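PDB 3AQ1: thermosome subunit from Methanococcoides burtonii, which probably binds unfolded proteins and helps them fold at the expense of ATP, as group II chaperonins of the TCP-1 family do. Local coordinates for residues G142-E154 and L342-E354. Numbering follows the deposited sequence.
Sequences GLKVNVLENIKIE and LNDALHVVGVVIE
Glu354 reaches off a helix to take a backbone amide of the facing segment 142-154: Val145 N donates to Glu354 OE2 at 3.0 Å, with an N-H...O angle of 163° and the amide lying above the carboxylate plane. This is the one hydrogen bond across a largely apolar contact in what is probably the intermediate domain of the group II chaperonin fold, where 142-154 runs antiparallel along helix 332-355; the axis of strand 151-154 passes 10.7 Å from that of the helix, their directions 165° apart. Chi1 of -76° sets CG opposite the carbonyl carbon, and the extended chain beyond it carries the carboxylate alongside Lys144, while OE1 pairs with Arg450. Were Glu354 shortened to an alanine, Val145 N would probably lose this acceptor and Arg450 its carboxylate mate. At Gly350 the backbones come close, Val145 CA lying 5.3 Å from Gly350 CA, and a side chain here would probably crowd Val145 CG1 and Val147 CG2. Val145 turns its other methyl, CG2, across Ile353 CG2. Further along, the short helix 147-150, N-capped by Asn146 OD1 through Glu149 N, presents Val147 and Leu148 to His347 from two directions. Val147 CG1 sits over one face of the imidazole, toward its rim, and Leu148 CD2 meets the edge in plane. Leu346 divides its methyls between two isoleucines, CD2 to Ile151 CD1 at 3.7 Å and CD1 to Ile153 CD1 at 3.8 Å, with Val132 of helix 121-132 also touching it. At the far end, Ile153 CD1 packs against Leu342 CG and CD2 and lies 4.1 Å from Asn343 ND2.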
# COMPACT_ATOMS: atom_id res chain seq x y z
N GLY A 142 -1.67 -16.57 -4.31
CA GLY A 142 -1.52 -16.14 -2.94
C GLY A 142 -2.52 -15.11 -2.45
O GLY A 142 -3.51 -14.82 -3.11
N LEU A 143 -2.24 -14.55 -1.27
CA LEU A 143 -3.07 -13.52 -0.64
C LEU A 143 -3.01 -12.15 -1.32
O LEU A 143 -1.96 -11.71 -1.80
CB LEU A 143 -2.64 -13.37 0.81
CG LEU A 143 -2.94 -14.58 1.69
CD1 LEU A 143 -2.21 -14.49 3.01
CD2 LEU A 143 -4.43 -14.66 1.91
N LYS A 144 -4.15 -11.45 -1.32
CA LYS A 144 -4.25 -10.11 -1.89
C LYS A 144 -4.81 -9.12 -0.86
O LYS A 144 -5.81 -9.41 -0.20
CB LYS A 144 -5.11 -10.14 -3.16
CG LYS A 144 -5.47 -8.77 -3.74
CD LYS A 144 -6.02 -8.91 -5.18
CE LYS A 144 -7.25 -8.02 -5.45
NZ LYS A 144 -7.78 -8.15 -6.85
N VAL A 145 -4.14 -7.97 -0.71
CA VAL A 145 -4.64 -6.89 0.15
C VAL A 145 -4.80 -5.57 -0.61
O VAL A 145 -3.84 -4.83 -0.78
CB VAL A 145 -3.73 -6.65 1.36
CG1 VAL A 145 -4.25 -5.49 2.17
CG2 VAL A 145 -3.62 -7.90 2.22
N ASN A 146 -6.01 -5.27 -1.06
CA ASN A 146 -6.25 -4.07 -1.84
C ASN A 146 -6.58 -2.83 -1.00
O ASN A 146 -7.74 -2.49 -0.81
CB ASN A 146 -7.33 -4.30 -2.89
CG ASN A 146 -7.55 -3.07 -3.77
OD1 ASN A 146 -6.97 -2.00 -3.54
ND2 ASN A 146 -8.41 -3.22 -4.79
N VAL A 147 -5.55 -2.15 -0.53
CA VAL A 147 -5.74 -0.99 0.33
C VAL A 147 -6.34 0.23 -0.38
O VAL A 147 -7.21 0.89 0.17
CB VAL A 147 -4.42 -0.65 1.06
CG1 VAL A 147 -4.62 0.49 2.05
CG2 VAL A 147 -3.91 -1.89 1.78
N LEU A 148 -5.91 0.52 -1.60
CA LEU A 148 -6.43 1.67 -2.33
C LEU A 148 -7.96 1.71 -2.45
O LEU A 148 -8.58 2.75 -2.27
CB LEU A 148 -5.79 1.76 -3.73
CG LEU A 148 -4.26 1.74 -3.77
CD1 LEU A 148 -3.74 1.57 -5.19
CD2 LEU A 148 -3.65 2.99 -3.11
N GLU A 149 -8.57 0.56 -2.76
CA GLU A 149 -10.00 0.47 -3.04
C GLU A 149 -10.84 -0.03 -1.86
O GLU A 149 -11.99 0.36 -1.69
CB GLU A 149 -10.25 -0.46 -4.24
CG GLU A 149 -9.63 -0.01 -5.55
CD GLU A 149 -9.90 -0.98 -6.69
OE1 GLU A 149 -10.73 -1.91 -6.52
OE2 GLU A 149 -9.29 -0.82 -7.77
N ASN A 150 -10.26 -0.92 -1.06
CA ASN A 150 -10.98 -1.53 0.04
C ASN A 150 -10.89 -0.78 1.38
O ASN A 150 -11.60 -1.12 2.31
CB ASN A 150 -10.53 -2.98 0.21
CG ASN A 150 -11.19 -3.90 -0.80
OD1 ASN A 150 -12.29 -3.63 -1.27
ND2 ASN A 150 -10.51 -5.00 -1.12
N ILE A 151 -10.01 0.21 1.49
CA ILE A 151 -10.02 1.04 2.69
C ILE A 151 -10.17 2.53 2.39
O ILE A 151 -9.43 3.09 1.62
CB ILE A 151 -8.82 0.76 3.59
CG1 ILE A 151 -8.88 -0.69 4.07
CG2 ILE A 151 -8.80 1.72 4.77
CD1 ILE A 151 -7.79 -1.08 5.02
N LYS A 152 -11.16 3.14 3.00
CA LYS A 152 -11.31 4.58 2.94
C LYS A 152 -11.10 5.16 4.33
O LYS A 152 -11.65 4.67 5.31
CB LYS A 152 -12.70 4.97 2.42
CG LYS A 152 -12.98 6.45 2.63
CD LYS A 152 -14.39 6.85 2.27
CE LYS A 152 -14.64 8.27 2.74
NZ LYS A 152 -15.70 8.94 1.96
N ILE A 153 -10.30 6.21 4.42
CA ILE A 153 -10.12 6.88 5.70
C ILE A 153 -10.90 8.16 5.69
O ILE A 153 -10.78 8.97 4.78
CB ILE A 153 -8.64 7.16 6.01
CG1 ILE A 153 -7.81 5.89 5.82
CG2 ILE A 153 -8.51 7.63 7.42
CD1 ILE A 153 -6.39 5.97 6.38
N GLU A 154 -11.76 8.32 6.68
CA GLU A 154 -12.58 9.51 6.83
C GLU A 154 -12.23 10.05 8.21
O GLU A 154 -12.47 9.39 9.23
CB GLU A 154 -14.08 9.16 6.75
CG GLU A 154 -15.00 10.34 6.95
CD GLU A 154 -15.04 11.24 5.73
OE1 GLU A 154 -14.78 10.71 4.63
OE2 GLU A 154 -15.31 12.46 5.88
N LEU A 342 -1.35 6.45 9.21
CA LEU A 342 -2.18 5.28 8.87
C LEU A 342 -2.06 4.86 7.41
O LEU A 342 -1.89 3.68 7.11
CB LEU A 342 -3.65 5.54 9.23
CG LEU A 342 -4.72 4.47 9.06
CD1 LEU A 342 -4.42 3.22 9.87
CD2 LEU A 342 -6.01 5.07 9.51
N ASN A 343 -2.16 5.82 6.49
CA ASN A 343 -2.02 5.49 5.08
C ASN A 343 -0.72 4.74 4.82
O ASN A 343 -0.72 3.73 4.13
CB ASN A 343 -2.13 6.73 4.19
CG ASN A 343 -3.42 6.76 3.39
OD1 ASN A 343 -3.75 5.79 2.70
ND2 ASN A 343 -4.16 7.86 3.49
N ASP A 344 0.39 5.20 5.38
CA ASP A 344 1.65 4.50 5.18
C ASP A 344 1.63 3.11 5.80
O ASP A 344 1.99 2.13 5.15
CB ASP A 344 2.82 5.30 5.72
CG ASP A 344 3.13 6.50 4.88
OD1 ASP A 344 2.79 6.48 3.68
OD2 ASP A 344 3.71 7.47 5.42
N ALA A 345 1.21 3.03 7.06
CA ALA A 345 1.20 1.75 7.76
C ALA A 345 0.31 0.72 7.07
O ALA A 345 0.69 -0.44 6.94
CB ALA A 345 0.81 1.93 9.20
N LEU A 346 -0.87 1.15 6.63
CA LEU A 346 -1.79 0.26 5.92
C LEU A 346 -1.07 -0.39 4.74
O LEU A 346 -1.07 -1.61 4.60
CB LEU A 346 -3.05 1.01 5.46
CG LEU A 346 -4.10 1.35 6.53
CD1 LEU A 346 -5.04 2.44 6.07
CD2 LEU A 346 -4.86 0.14 6.99
N HIS A 347 -0.43 0.43 3.91
CA HIS A 347 0.31 -0.04 2.74
C HIS A 347 1.44 -1.01 3.07
O HIS A 347 1.51 -2.09 2.47
CB HIS A 347 0.85 1.14 1.93
CG HIS A 347 -0.20 1.81 1.10
ND1 HIS A 347 -0.41 1.50 -0.23
CD2 HIS A 347 -1.13 2.76 1.41
CE1 HIS A 347 -1.40 2.24 -0.71
NE2 HIS A 347 -1.85 3.01 0.27
N VAL A 348 2.32 -0.64 4.00
CA VAL A 348 3.42 -1.51 4.39
C VAL A 348 2.91 -2.87 4.84
O VAL A 348 3.38 -3.91 4.40
CB VAL A 348 4.31 -0.89 5.50
CG1 VAL A 348 5.51 -1.77 5.75
CG2 VAL A 348 4.77 0.49 5.11
N VAL A 349 1.93 -2.86 5.74
CA VAL A 349 1.34 -4.12 6.18
C VAL A 349 0.68 -4.91 5.04
O VAL A 349 0.85 -6.13 4.93
CB VAL A 349 0.37 -3.87 7.33
CG1 VAL A 349 -0.24 -5.19 7.80
CG2 VAL A 349 1.10 -3.17 8.45
N GLY A 350 -0.06 -4.22 4.18
CA GLY A 350 -0.63 -4.84 3.00
C GLY A 350 0.42 -5.54 2.17
O GLY A 350 0.31 -6.72 1.85
N VAL A 351 1.46 -4.79 1.81
CA VAL A 351 2.52 -5.32 0.97
C VAL A 351 3.28 -6.48 1.62
O VAL A 351 3.64 -7.44 0.96
CB VAL A 351 3.50 -4.22 0.55
CG1 VAL A 351 4.77 -4.83 -0.04
CG2 VAL A 351 2.80 -3.26 -0.42
N VAL A 352 3.51 -6.40 2.92
CA VAL A 352 4.16 -7.51 3.62
C VAL A 352 3.27 -8.76 3.58
O VAL A 352 3.74 -9.85 3.26
CB VAL A 352 4.51 -7.14 5.07
CG1 VAL A 352 4.88 -8.37 5.86
CG2 VAL A 352 5.64 -6.13 5.11
N ILE A 353 1.99 -8.59 3.89
CA ILE A 353 1.06 -9.72 3.91
C ILE A 353 0.99 -10.37 2.53
O ILE A 353 0.94 -11.59 2.40
CB ILE A 353 -0.34 -9.29 4.39
CG1 ILE A 353 -0.31 -9.02 5.89
CG2 ILE A 353 -1.39 -10.37 4.06
CD1 ILE A 353 -1.63 -8.63 6.47
N GLU A 354 1.02 -9.55 1.48
CA GLU A 354 1.05 -10.08 0.13
C GLU A 354 2.32 -10.89 -0.14
O GLU A 354 2.24 -12.05 -0.56
CB GLU A 354 0.84 -8.97 -0.91
CG GLU A 354 -0.60 -8.51 -1.01
CD GLU A 354 -0.81 -7.38 -2.00
OE1 GLU A 354 0.13 -6.57 -2.20
OE2 GLU A 354 -1.92 -7.29 -2.57